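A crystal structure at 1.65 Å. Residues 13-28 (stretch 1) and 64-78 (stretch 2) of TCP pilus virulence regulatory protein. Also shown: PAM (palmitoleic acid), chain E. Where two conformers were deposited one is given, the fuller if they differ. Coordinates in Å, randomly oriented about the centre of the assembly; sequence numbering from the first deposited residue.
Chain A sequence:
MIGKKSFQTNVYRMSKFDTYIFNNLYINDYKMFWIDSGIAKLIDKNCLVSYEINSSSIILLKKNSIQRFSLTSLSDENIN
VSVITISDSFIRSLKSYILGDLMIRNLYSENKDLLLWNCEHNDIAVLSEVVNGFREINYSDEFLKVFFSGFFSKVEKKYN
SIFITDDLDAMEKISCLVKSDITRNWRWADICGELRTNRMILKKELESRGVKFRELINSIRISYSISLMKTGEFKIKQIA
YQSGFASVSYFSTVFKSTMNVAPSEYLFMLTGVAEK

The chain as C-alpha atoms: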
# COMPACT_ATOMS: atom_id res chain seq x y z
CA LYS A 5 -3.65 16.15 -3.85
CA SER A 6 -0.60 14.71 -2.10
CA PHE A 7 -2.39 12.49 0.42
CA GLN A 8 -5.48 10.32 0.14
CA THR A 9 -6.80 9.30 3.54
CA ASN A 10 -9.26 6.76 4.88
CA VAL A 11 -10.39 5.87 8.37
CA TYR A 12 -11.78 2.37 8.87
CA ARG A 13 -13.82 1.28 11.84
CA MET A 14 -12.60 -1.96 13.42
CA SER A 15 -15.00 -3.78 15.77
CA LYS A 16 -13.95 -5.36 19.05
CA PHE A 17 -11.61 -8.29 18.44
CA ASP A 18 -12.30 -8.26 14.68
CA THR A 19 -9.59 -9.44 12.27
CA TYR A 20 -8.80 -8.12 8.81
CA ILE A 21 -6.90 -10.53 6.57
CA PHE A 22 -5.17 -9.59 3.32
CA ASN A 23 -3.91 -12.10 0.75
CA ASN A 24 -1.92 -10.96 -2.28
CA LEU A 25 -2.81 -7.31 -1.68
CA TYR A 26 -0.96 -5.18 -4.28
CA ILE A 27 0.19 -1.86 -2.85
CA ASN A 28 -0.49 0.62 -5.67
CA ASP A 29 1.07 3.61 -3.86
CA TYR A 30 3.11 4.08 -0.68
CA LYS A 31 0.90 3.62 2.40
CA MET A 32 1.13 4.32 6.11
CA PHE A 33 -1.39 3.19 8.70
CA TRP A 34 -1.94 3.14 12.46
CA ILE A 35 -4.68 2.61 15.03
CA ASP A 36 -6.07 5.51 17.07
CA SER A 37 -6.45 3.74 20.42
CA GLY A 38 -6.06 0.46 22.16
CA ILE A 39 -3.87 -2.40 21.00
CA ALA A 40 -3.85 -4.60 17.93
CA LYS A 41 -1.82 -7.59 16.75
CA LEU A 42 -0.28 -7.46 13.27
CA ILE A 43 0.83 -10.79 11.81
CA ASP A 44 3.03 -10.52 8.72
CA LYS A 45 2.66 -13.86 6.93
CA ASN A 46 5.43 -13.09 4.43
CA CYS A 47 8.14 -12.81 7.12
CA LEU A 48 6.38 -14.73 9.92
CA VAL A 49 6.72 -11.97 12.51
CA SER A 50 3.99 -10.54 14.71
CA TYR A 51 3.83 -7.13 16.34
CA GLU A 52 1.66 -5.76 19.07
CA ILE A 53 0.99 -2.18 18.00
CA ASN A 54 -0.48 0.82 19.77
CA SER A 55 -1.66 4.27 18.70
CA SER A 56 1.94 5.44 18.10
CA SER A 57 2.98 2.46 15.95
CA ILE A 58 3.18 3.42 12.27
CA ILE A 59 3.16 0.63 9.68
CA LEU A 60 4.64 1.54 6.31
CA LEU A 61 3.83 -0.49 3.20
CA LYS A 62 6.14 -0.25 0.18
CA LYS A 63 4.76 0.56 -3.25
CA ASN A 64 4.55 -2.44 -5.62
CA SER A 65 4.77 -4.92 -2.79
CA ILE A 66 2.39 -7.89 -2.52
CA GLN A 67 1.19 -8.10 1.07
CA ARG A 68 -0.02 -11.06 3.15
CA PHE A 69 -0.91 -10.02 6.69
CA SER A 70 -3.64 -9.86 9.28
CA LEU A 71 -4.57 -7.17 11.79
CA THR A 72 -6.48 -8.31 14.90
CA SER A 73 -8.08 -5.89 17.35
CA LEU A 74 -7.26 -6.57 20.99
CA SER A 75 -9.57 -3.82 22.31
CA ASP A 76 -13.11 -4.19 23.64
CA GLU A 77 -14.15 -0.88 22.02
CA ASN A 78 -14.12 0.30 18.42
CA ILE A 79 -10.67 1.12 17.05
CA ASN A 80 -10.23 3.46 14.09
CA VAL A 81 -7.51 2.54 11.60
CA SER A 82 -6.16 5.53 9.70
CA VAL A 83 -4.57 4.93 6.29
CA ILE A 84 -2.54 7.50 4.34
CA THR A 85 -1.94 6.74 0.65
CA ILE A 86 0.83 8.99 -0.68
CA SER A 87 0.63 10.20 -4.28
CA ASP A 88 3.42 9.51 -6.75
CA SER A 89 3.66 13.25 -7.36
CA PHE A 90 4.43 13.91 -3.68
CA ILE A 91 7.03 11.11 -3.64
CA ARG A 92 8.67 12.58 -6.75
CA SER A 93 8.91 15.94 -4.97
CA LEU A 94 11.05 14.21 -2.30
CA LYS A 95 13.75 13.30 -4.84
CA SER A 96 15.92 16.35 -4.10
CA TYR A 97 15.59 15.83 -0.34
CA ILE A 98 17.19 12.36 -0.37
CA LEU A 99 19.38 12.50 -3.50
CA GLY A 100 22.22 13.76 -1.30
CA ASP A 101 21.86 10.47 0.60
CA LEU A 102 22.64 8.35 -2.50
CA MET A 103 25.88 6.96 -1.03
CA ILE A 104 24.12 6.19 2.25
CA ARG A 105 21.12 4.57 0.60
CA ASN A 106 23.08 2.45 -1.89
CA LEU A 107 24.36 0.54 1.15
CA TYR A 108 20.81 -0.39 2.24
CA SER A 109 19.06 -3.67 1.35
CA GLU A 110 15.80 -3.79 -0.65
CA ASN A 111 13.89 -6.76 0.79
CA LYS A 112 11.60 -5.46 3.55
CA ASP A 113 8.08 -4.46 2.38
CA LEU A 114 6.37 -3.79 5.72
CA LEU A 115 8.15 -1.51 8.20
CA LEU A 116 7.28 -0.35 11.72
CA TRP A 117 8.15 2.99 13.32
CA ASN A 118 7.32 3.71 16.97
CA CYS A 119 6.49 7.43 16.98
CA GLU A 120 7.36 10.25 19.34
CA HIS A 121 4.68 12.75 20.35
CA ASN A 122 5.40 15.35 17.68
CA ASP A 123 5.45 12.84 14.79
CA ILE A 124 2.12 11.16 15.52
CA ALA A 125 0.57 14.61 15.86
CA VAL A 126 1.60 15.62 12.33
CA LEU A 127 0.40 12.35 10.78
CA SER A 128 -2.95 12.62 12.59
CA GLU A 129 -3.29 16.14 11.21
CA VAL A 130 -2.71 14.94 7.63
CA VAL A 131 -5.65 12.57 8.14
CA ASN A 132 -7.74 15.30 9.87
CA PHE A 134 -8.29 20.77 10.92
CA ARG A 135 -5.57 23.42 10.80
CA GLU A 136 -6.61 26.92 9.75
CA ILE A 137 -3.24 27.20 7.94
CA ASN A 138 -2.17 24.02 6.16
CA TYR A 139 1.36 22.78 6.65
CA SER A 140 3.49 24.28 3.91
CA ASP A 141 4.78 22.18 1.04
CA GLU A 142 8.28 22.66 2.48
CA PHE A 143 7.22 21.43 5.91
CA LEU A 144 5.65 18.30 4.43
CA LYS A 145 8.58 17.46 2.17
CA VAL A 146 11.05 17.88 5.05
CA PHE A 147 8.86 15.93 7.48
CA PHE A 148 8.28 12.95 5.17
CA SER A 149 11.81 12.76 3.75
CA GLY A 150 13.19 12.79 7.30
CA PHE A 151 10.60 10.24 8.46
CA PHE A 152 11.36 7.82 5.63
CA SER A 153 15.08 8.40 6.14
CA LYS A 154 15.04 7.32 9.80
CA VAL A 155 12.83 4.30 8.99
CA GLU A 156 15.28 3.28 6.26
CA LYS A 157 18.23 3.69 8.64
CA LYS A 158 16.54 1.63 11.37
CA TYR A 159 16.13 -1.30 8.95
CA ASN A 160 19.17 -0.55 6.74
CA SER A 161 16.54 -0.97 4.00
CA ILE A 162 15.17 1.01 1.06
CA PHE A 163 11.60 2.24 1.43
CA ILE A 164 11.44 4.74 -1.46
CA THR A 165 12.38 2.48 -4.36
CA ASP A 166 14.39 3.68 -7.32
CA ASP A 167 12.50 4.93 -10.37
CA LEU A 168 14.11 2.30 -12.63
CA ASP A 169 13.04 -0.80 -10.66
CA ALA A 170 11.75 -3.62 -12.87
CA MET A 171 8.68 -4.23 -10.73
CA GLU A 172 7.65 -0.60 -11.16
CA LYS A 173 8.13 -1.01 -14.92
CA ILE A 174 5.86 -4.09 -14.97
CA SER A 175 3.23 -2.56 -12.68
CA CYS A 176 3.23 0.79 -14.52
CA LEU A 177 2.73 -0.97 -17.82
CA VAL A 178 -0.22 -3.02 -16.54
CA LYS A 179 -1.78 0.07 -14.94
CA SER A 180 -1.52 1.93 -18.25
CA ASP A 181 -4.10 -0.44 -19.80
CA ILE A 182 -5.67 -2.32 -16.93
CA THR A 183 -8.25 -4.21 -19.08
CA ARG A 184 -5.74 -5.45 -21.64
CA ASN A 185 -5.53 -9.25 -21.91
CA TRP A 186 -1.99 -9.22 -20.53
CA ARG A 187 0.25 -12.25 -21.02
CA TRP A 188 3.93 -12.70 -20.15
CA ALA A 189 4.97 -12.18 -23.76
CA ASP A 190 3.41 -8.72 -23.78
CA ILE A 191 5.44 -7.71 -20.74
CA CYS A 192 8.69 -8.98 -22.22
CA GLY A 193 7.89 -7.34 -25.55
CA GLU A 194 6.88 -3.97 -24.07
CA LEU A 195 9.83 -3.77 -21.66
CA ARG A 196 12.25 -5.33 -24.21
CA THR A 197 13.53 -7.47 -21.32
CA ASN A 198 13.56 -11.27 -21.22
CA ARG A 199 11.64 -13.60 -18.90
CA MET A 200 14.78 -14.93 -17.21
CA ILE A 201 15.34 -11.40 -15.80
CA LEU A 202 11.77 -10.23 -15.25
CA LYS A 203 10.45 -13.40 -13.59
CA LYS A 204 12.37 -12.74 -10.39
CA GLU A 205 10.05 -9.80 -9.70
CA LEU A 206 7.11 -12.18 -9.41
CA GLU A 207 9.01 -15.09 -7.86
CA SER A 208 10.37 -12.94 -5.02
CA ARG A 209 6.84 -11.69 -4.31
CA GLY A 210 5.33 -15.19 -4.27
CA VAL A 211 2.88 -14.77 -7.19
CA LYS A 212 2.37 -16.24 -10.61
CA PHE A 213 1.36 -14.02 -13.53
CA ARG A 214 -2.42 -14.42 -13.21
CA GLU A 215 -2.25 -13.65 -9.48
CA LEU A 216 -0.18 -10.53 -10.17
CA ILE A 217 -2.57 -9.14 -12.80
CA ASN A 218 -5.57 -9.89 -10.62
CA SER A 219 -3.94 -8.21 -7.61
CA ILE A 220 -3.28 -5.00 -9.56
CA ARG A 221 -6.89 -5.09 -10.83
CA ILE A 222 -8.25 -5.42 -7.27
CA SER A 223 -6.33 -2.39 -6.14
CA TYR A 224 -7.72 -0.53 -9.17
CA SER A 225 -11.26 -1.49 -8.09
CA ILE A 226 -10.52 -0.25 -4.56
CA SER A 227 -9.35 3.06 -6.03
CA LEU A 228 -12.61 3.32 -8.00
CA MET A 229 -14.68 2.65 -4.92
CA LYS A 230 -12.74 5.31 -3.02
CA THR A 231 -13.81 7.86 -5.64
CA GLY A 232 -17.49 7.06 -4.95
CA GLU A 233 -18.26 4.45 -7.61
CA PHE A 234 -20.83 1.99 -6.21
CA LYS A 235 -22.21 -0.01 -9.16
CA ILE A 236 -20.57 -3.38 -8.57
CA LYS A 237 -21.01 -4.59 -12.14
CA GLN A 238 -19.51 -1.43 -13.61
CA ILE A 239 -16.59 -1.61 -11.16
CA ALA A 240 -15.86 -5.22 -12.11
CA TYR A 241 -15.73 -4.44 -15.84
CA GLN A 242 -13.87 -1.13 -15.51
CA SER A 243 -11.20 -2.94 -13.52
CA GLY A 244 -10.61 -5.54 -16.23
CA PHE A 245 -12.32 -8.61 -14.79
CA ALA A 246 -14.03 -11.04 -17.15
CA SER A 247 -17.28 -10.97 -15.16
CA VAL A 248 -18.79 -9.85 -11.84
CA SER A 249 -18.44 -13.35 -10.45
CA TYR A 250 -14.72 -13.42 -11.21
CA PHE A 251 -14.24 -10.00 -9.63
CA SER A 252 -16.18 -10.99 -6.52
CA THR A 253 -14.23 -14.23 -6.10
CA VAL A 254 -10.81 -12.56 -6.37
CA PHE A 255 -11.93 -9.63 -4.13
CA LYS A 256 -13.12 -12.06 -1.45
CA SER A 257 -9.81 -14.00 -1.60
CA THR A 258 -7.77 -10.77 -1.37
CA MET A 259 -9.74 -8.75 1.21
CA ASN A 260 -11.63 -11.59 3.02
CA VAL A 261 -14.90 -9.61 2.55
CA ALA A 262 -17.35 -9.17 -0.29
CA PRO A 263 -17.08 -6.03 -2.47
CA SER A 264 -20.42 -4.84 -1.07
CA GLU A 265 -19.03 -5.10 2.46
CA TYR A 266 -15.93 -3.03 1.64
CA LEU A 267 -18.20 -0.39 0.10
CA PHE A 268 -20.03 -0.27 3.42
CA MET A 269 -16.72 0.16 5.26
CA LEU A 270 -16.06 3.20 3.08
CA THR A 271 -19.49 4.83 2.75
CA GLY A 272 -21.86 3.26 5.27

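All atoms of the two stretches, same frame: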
# COMPACT_ATOMS: atom_id res chain seq x y z
N ARG A 13 -13.40 1.73 10.53
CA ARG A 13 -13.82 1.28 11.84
C ARG A 13 -13.53 -0.21 11.99
O ARG A 13 -13.82 -1.00 11.10
CB ARG A 13 -15.31 1.56 12.03
CG ARG A 13 -15.67 3.03 11.92
N MET A 14 -12.95 -0.58 13.13
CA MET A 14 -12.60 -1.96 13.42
C MET A 14 -13.29 -2.36 14.71
O MET A 14 -13.01 -1.78 15.76
CB MET A 14 -11.09 -2.10 13.56
CG MET A 14 -10.64 -3.51 13.66
SD MET A 14 -8.85 -3.54 13.57
CE MET A 14 -8.58 -5.23 13.11
N SER A 15 -14.17 -3.36 14.64
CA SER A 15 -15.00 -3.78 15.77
C SER A 15 -14.19 -4.61 16.76
O SER A 15 -13.16 -5.19 16.43
CB SER A 15 -16.19 -4.62 15.30
OG SER A 15 -16.95 -3.92 14.33
N LYS A 16 -14.70 -4.71 17.99
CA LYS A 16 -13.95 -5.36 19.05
C LYS A 16 -13.50 -6.74 18.60
O LYS A 16 -14.31 -7.57 18.15
CB LYS A 16 -14.79 -5.48 20.34
N PHE A 17 -12.19 -6.98 18.68
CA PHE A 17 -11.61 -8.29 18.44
C PHE A 17 -11.80 -8.78 17.01
O PHE A 17 -11.58 -9.96 16.73
CB PHE A 17 -12.19 -9.31 19.42
CG PHE A 17 -12.17 -8.82 20.85
CD1 PHE A 17 -11.08 -8.11 21.33
CD2 PHE A 17 -13.24 -9.07 21.70
CE1 PHE A 17 -11.05 -7.65 22.64
CE2 PHE A 17 -13.22 -8.61 23.01
CZ PHE A 17 -12.13 -7.90 23.48
N ASP A 18 -12.20 -7.89 16.09
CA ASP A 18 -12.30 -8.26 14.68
C ASP A 18 -10.91 -8.46 14.08
O ASP A 18 -9.91 -7.97 14.61
CB ASP A 18 -13.03 -7.16 13.90
CG ASP A 18 -13.72 -7.69 12.66
OD1 ASP A 18 -14.31 -6.87 11.93
OD2 ASP A 18 -13.65 -8.92 12.42
N THR A 19 -10.84 -9.21 12.98
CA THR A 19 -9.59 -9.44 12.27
C THR A 19 -9.78 -9.16 10.78
O THR A 19 -10.68 -9.71 10.15
CB THR A 19 -9.09 -10.88 12.45
OG1 THR A 19 -8.84 -11.11 13.84
CG2 THR A 19 -7.80 -11.10 11.72
N TYR A 20 -8.89 -8.33 10.24
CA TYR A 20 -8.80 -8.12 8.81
C TYR A 20 -7.65 -8.95 8.28
O TYR A 20 -6.57 -8.96 8.87
CB TYR A 20 -8.56 -6.64 8.50
CG TYR A 20 -9.69 -5.72 8.90
CD1 TYR A 20 -9.43 -4.47 9.45
CD2 TYR A 20 -11.01 -6.08 8.69
CE1 TYR A 20 -10.46 -3.60 9.81
CE2 TYR A 20 -12.06 -5.23 9.06
CZ TYR A 20 -11.77 -3.99 9.61
OH TYR A 20 -12.79 -3.13 9.97
N ILE A 21 -7.88 -9.62 7.16
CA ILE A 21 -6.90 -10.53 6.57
C ILE A 21 -6.75 -10.19 5.10
O ILE A 21 -7.73 -10.20 4.35
CB ILE A 21 -7.31 -12.01 6.70
CG1 ILE A 21 -7.56 -12.36 8.15
CG2 ILE A 21 -6.24 -12.90 6.09
CD1 ILE A 21 -8.23 -13.72 8.27
N PHE A 22 -5.51 -9.94 4.69
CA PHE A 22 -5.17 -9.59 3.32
C PHE A 22 -4.29 -10.67 2.72
O PHE A 22 -3.30 -11.08 3.35
CB PHE A 22 -4.47 -8.25 3.28
CG PHE A 22 -5.25 -7.16 3.91
CD1 PHE A 22 -6.33 -6.61 3.26
CD2 PHE A 22 -4.98 -6.78 5.22
CE1 PHE A 22 -7.08 -5.63 3.86
CE2 PHE A 22 -5.74 -5.80 5.82
CZ PHE A 22 -6.78 -5.22 5.14
N ASN A 23 -4.62 -11.06 1.49
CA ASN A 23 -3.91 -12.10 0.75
C ASN A 23 -3.60 -11.59 -0.64
O ASN A 23 -4.51 -11.36 -1.43
CB ASN A 23 -4.72 -13.39 0.64
CG ASN A 23 -3.96 -14.49 -0.08
OD1 ASN A 23 -2.91 -14.90 0.37
ND2 ASN A 23 -4.50 -14.97 -1.17
N ASN A 24 -2.31 -11.43 -0.96
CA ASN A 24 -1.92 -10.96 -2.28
C ASN A 24 -2.53 -9.59 -2.56
O ASN A 24 -2.96 -9.29 -3.67
CB ASN A 24 -2.27 -11.98 -3.36
CG ASN A 24 -1.32 -13.19 -3.33
OD1 ASN A 24 -0.26 -13.15 -2.69
ND2 ASN A 24 -1.72 -14.26 -4.01
N LEU A 25 -2.42 -8.71 -1.56
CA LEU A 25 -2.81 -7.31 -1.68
C LEU A 25 -1.66 -6.53 -2.32
O LEU A 25 -0.60 -6.36 -1.70
CB LEU A 25 -3.15 -6.72 -0.31
CG LEU A 25 -3.61 -5.26 -0.29
CD1 LEU A 25 -4.99 -5.17 -0.96
CD2 LEU A 25 -3.58 -4.65 1.13
N TYR A 26 -1.90 -6.03 -3.54
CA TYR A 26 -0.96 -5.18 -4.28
C TYR A 26 -1.04 -3.75 -3.78
O TYR A 26 -2.12 -3.15 -3.71
CB TYR A 26 -1.24 -5.24 -5.79
CG TYR A 26 -0.45 -4.22 -6.58
CD1 TYR A 26 0.89 -4.42 -6.87
CD2 TYR A 26 -1.04 -3.06 -7.01
CE1 TYR A 26 1.61 -3.45 -7.58
CE2 TYR A 26 -0.35 -2.12 -7.67
CZ TYR A 26 0.97 -2.30 -7.94
OH TYR A 26 1.58 -1.26 -8.62
N ILE A 27 0.12 -3.20 -3.43
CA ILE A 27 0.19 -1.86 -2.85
C ILE A 27 0.47 -0.92 -4.01
O ILE A 27 1.60 -0.84 -4.51
CB ILE A 27 1.26 -1.78 -1.76
CG1 ILE A 27 0.97 -2.81 -0.66
CG2 ILE A 27 1.29 -0.40 -1.19
CD1 ILE A 27 -0.40 -2.67 0.00
N ASN A 28 -0.56 -0.19 -4.46
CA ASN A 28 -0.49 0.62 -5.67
C ASN A 28 0.32 1.89 -5.48
O ASN A 28 0.90 2.42 -6.44
CB ASN A 28 -1.90 1.00 -6.12
CG ASN A 28 -1.90 1.69 -7.46
OD1 ASN A 28 -1.61 1.06 -8.45
ND2 ASN A 28 -2.21 2.99 -7.49
N ASN A 64 4.34 -1.28 -4.75
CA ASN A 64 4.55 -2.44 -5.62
C ASN A 64 4.81 -3.71 -4.84
O ASN A 64 5.14 -4.74 -5.42
CB ASN A 64 5.68 -2.23 -6.64
CG ASN A 64 5.34 -1.15 -7.64
OD1 ASN A 64 4.20 -1.02 -8.07
ND2 ASN A 64 6.32 -0.33 -7.97
N SER A 65 4.64 -3.69 -3.52
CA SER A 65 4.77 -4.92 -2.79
C SER A 65 3.46 -5.71 -2.88
O SER A 65 2.41 -5.17 -3.22
CB SER A 65 5.12 -4.65 -1.32
OG SER A 65 4.11 -3.90 -0.66
N ILE A 66 3.54 -6.99 -2.57
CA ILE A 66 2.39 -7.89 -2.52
C ILE A 66 2.30 -8.38 -1.09
O ILE A 66 3.12 -9.19 -0.65
CB ILE A 66 2.53 -9.06 -3.51
CG1 ILE A 66 2.61 -8.56 -4.94
CG2 ILE A 66 1.35 -10.05 -3.34
CD1 ILE A 66 1.44 -7.78 -5.42
N GLN A 67 1.29 -7.90 -0.37
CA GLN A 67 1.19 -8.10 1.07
C GLN A 67 0.33 -9.31 1.44
O GLN A 67 -0.68 -9.60 0.79
CB GLN A 67 0.63 -6.85 1.72
CG GLN A 67 1.50 -5.60 1.55
CD GLN A 67 2.75 -5.64 2.40
OE1 GLN A 67 2.82 -6.36 3.38
NE2 GLN A 67 3.74 -4.82 2.04
N ARG A 68 0.76 -10.00 2.50
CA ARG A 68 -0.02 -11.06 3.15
C ARG A 68 0.08 -10.86 4.66
O ARG A 68 1.09 -11.23 5.26
CB ARG A 68 0.52 -12.45 2.78
CG ARG A 68 0.47 -12.73 1.31
CD ARG A 68 1.21 -14.01 0.94
NE ARG A 68 1.35 -14.09 -0.50
CZ ARG A 68 2.39 -13.66 -1.21
NH1 ARG A 68 3.47 -13.15 -0.63
NH2 ARG A 68 2.36 -13.78 -2.51
N PHE A 69 -0.97 -10.30 5.26
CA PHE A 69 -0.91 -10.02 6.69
C PHE A 69 -2.32 -9.94 7.23
O PHE A 69 -3.29 -9.80 6.48
CB PHE A 69 -0.13 -8.74 7.01
CG PHE A 69 -0.81 -7.45 6.60
CD1 PHE A 69 -0.59 -6.91 5.34
CD2 PHE A 69 -1.59 -6.72 7.50
CE1 PHE A 69 -1.16 -5.72 4.98
CE2 PHE A 69 -2.17 -5.52 7.14
CZ PHE A 69 -1.95 -5.01 5.87
N SER A 70 -2.42 -10.09 8.55
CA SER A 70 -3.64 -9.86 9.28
C SER A 70 -3.42 -8.79 10.35
O SER A 70 -2.31 -8.60 10.86
CB SER A 70 -4.14 -11.14 9.93
OG SER A 70 -3.20 -11.59 10.89
N LEU A 71 -4.52 -8.12 10.69
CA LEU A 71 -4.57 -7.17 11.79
C LEU A 71 -5.75 -7.56 12.68
O LEU A 71 -6.90 -7.56 12.22
CB LEU A 71 -4.71 -5.73 11.28
CG LEU A 71 -4.60 -4.65 12.37
CD1 LEU A 71 -3.20 -4.62 12.98
CD2 LEU A 71 -4.97 -3.27 11.84
N THR A 72 -5.46 -7.88 13.95
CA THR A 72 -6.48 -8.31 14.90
C THR A 72 -6.61 -7.27 16.01
O THR A 72 -5.62 -6.90 16.63
CB THR A 72 -6.13 -9.67 15.50
OG1 THR A 72 -5.99 -10.65 14.47
CG2 THR A 72 -7.23 -10.13 16.48
N SER A 73 -7.83 -6.80 16.24
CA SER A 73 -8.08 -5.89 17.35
C SER A 73 -7.96 -6.64 18.66
O SER A 73 -8.46 -7.77 18.79
CB SER A 73 -9.46 -5.25 17.21
OG SER A 73 -9.88 -4.66 18.45
N LEU A 74 -7.28 -6.04 19.63
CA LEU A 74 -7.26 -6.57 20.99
C LEU A 74 -8.01 -5.68 21.96
O LEU A 74 -7.86 -5.84 23.18
CB LEU A 74 -5.81 -6.77 21.46
CG LEU A 74 -4.95 -7.69 20.58
CD1 LEU A 74 -3.53 -7.80 21.08
CD2 LEU A 74 -5.58 -9.06 20.48
N SER A 75 -8.82 -4.74 21.46
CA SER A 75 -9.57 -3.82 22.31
C SER A 75 -11.04 -4.22 22.34
O SER A 75 -11.57 -4.79 21.39
CB SER A 75 -9.45 -2.38 21.84
OG SER A 75 -8.12 -1.93 22.01
N ASP A 76 -11.69 -3.90 23.46
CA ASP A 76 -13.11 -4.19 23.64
C ASP A 76 -14.01 -3.07 23.11
O ASP A 76 -15.23 -3.21 23.15
CB ASP A 76 -13.41 -4.44 25.12
CG ASP A 76 -13.29 -3.19 25.98
OD1 ASP A 76 -12.77 -2.16 25.48
OD2 ASP A 76 -13.71 -3.23 27.15
N GLU A 77 -13.42 -1.97 22.64
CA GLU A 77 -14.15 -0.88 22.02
C GLU A 77 -13.77 -0.80 20.55
O GLU A 77 -12.82 -1.45 20.10
CB GLU A 77 -13.85 0.45 22.73
N ASN A 78 -14.49 0.03 19.81
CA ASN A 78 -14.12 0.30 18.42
C ASN A 78 -12.75 0.96 18.36
O ASN A 78 -12.44 1.86 19.14
CB ASN A 78 -15.15 1.20 17.75
CG ASN A 78 -14.74 1.61 16.32
OD1 ASN A 78 -14.99 0.89 15.35
ND2 ASN A 78 -14.10 2.78 16.20
C1 PAM E . -6.90 0.83 1.27
O1 PAM E . -7.40 1.78 1.93
O2 PAM E . -6.09 1.03 0.34
C2 PAM E . -7.30 -0.59 1.57
C3 PAM E . -6.08 -1.46 1.94
C4 PAM E . -5.40 -0.89 3.18
C5 PAM E . -4.23 -1.74 3.65
C6 PAM E . -3.47 -1.06 4.79
C7 PAM E . -4.33 -0.86 6.04
C8 PAM E . -4.66 -2.19 6.70
C9 PAM E . -5.58 -2.03 7.91
C10 PAM E . -6.89 -1.78 7.82
C11 PAM E . -7.60 -1.59 6.48
C12 PAM E . -9.05 -2.07 6.50
C13 PAM E . -9.53 -2.16 5.05
C14 PAM E . -10.75 -3.03 4.83
C15 PAM E . -10.55 -4.46 5.31
C16 PAM E . -11.44 -5.43 4.59
O HOH W 1 -11.62 -2.98 18.20
O HOH W 2 -0.86 -16.21 -1.14

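Stretch 2 runs antiparallel to stretch 1: the axes of strands 66-73 and 19-22 make an angle of 174° and approach to 4.6 Å, and the two stretches together bury 1303 Å².

At the start, Asn-64 is held at two points. Its backbone N donates to Ile-27 O (2.8 Å, 163° at the hydrogen), and its side-chain OD1 accepts from Tyr-26 OH at 2.7 Å. The CA-to-CB bond points away from stretch 1, so the amide reaches the phenol only because the end of the side chain comes back. Ser-65 O then accepts from Ile-27 N (3.0 Å, 156°), continuing the backbone pairing just outside strand 66-73.

Ile-66 pairs with Tyr-26 in a non-hydrogen-bonded position, and the contact is apolar: Ile-66 CD1 lies 3.7 Å from Tyr-26 CD1, at the edge of the ring. Gln-67 forms the next hydrogen-bonded pair, with Leu-25. Gln-67 N to Leu-25 O is 2.8 Å and nearly linear at 175°, while Leu-25 N to Gln-67 O is 3.1 Å. On the same face as these two side chains, Gln-67 CG packs 3.6 Å from Ile-27 CG1.

Opposite Arg-68 the chain of stretch 1 turns a corner at Asn-23 and Asn-24, and the regular ladder is interrupted. Side chains supply contacts here. Arg-68 NH2 donates to Asn-24 OD1 at 2.7 Å, but the 115° angle makes this bond weak despite its shortness. A water bridges the neighbouring pair, accepting from Arg-68 NE at 3.1 Å and donating to Asn-23 OD1 at 2.9 Å.

Phe-69 restores the ladder with Phe-22. Phe-22 N to Phe-69 O is 2.9 Å at 169°; the return bond, Phe-69 N to Phe-22 O, is longer and more bent (3.1 Å, 140°). Their rings share a face of the sheet, with centroids 5.0 Å apart and planes at an oblique 44°; Phe-22 CD2 sits over one face of the Phe-69 ring, 3.6 Å from CZ. Both rings also meet the palmitoleic acid, Phe-22 CZ at 3.8 Å from PAM C15 and Phe-69 CZ at 4.0 Å from PAM C8.

Ser-70 faces the other way, its CB 4.0 Å from Ile-21 CG1. Leu-71 and Tyr-20 exchange two 2.9 Å bonds, Leu-71 N to Tyr-20 O and Tyr-20 N to Leu-71 O. Met-14 CE reaches within 4.1 Å of Leu-71 CG. At Thr-72 the side chains of a non-hydrogen-bonded pair meet directly: Thr-72 OG1 and Thr-19 OG1 are hydrogen-bonded at 3.0 Å.

Ser-73 closes the strand against the type II turn of Ser-15 to Asp-18. Its N donates to Asp-18 O (2.9 Å, 168°), and its OG accepts a weak bond from Phe-17 N at 3.3 Å. Ser-73 OG also donates to a water at 2.4 Å, which in turn donates to Met-14 O (3.1 Å) and Glu-77 O (2.7 Å).

Beyond the strand, Lys-16 CA makes a CA-H...O contact with Ser-75 O at 3.4 Å, and Asn-78 CA makes another with Met-14 O at 3.6 Å.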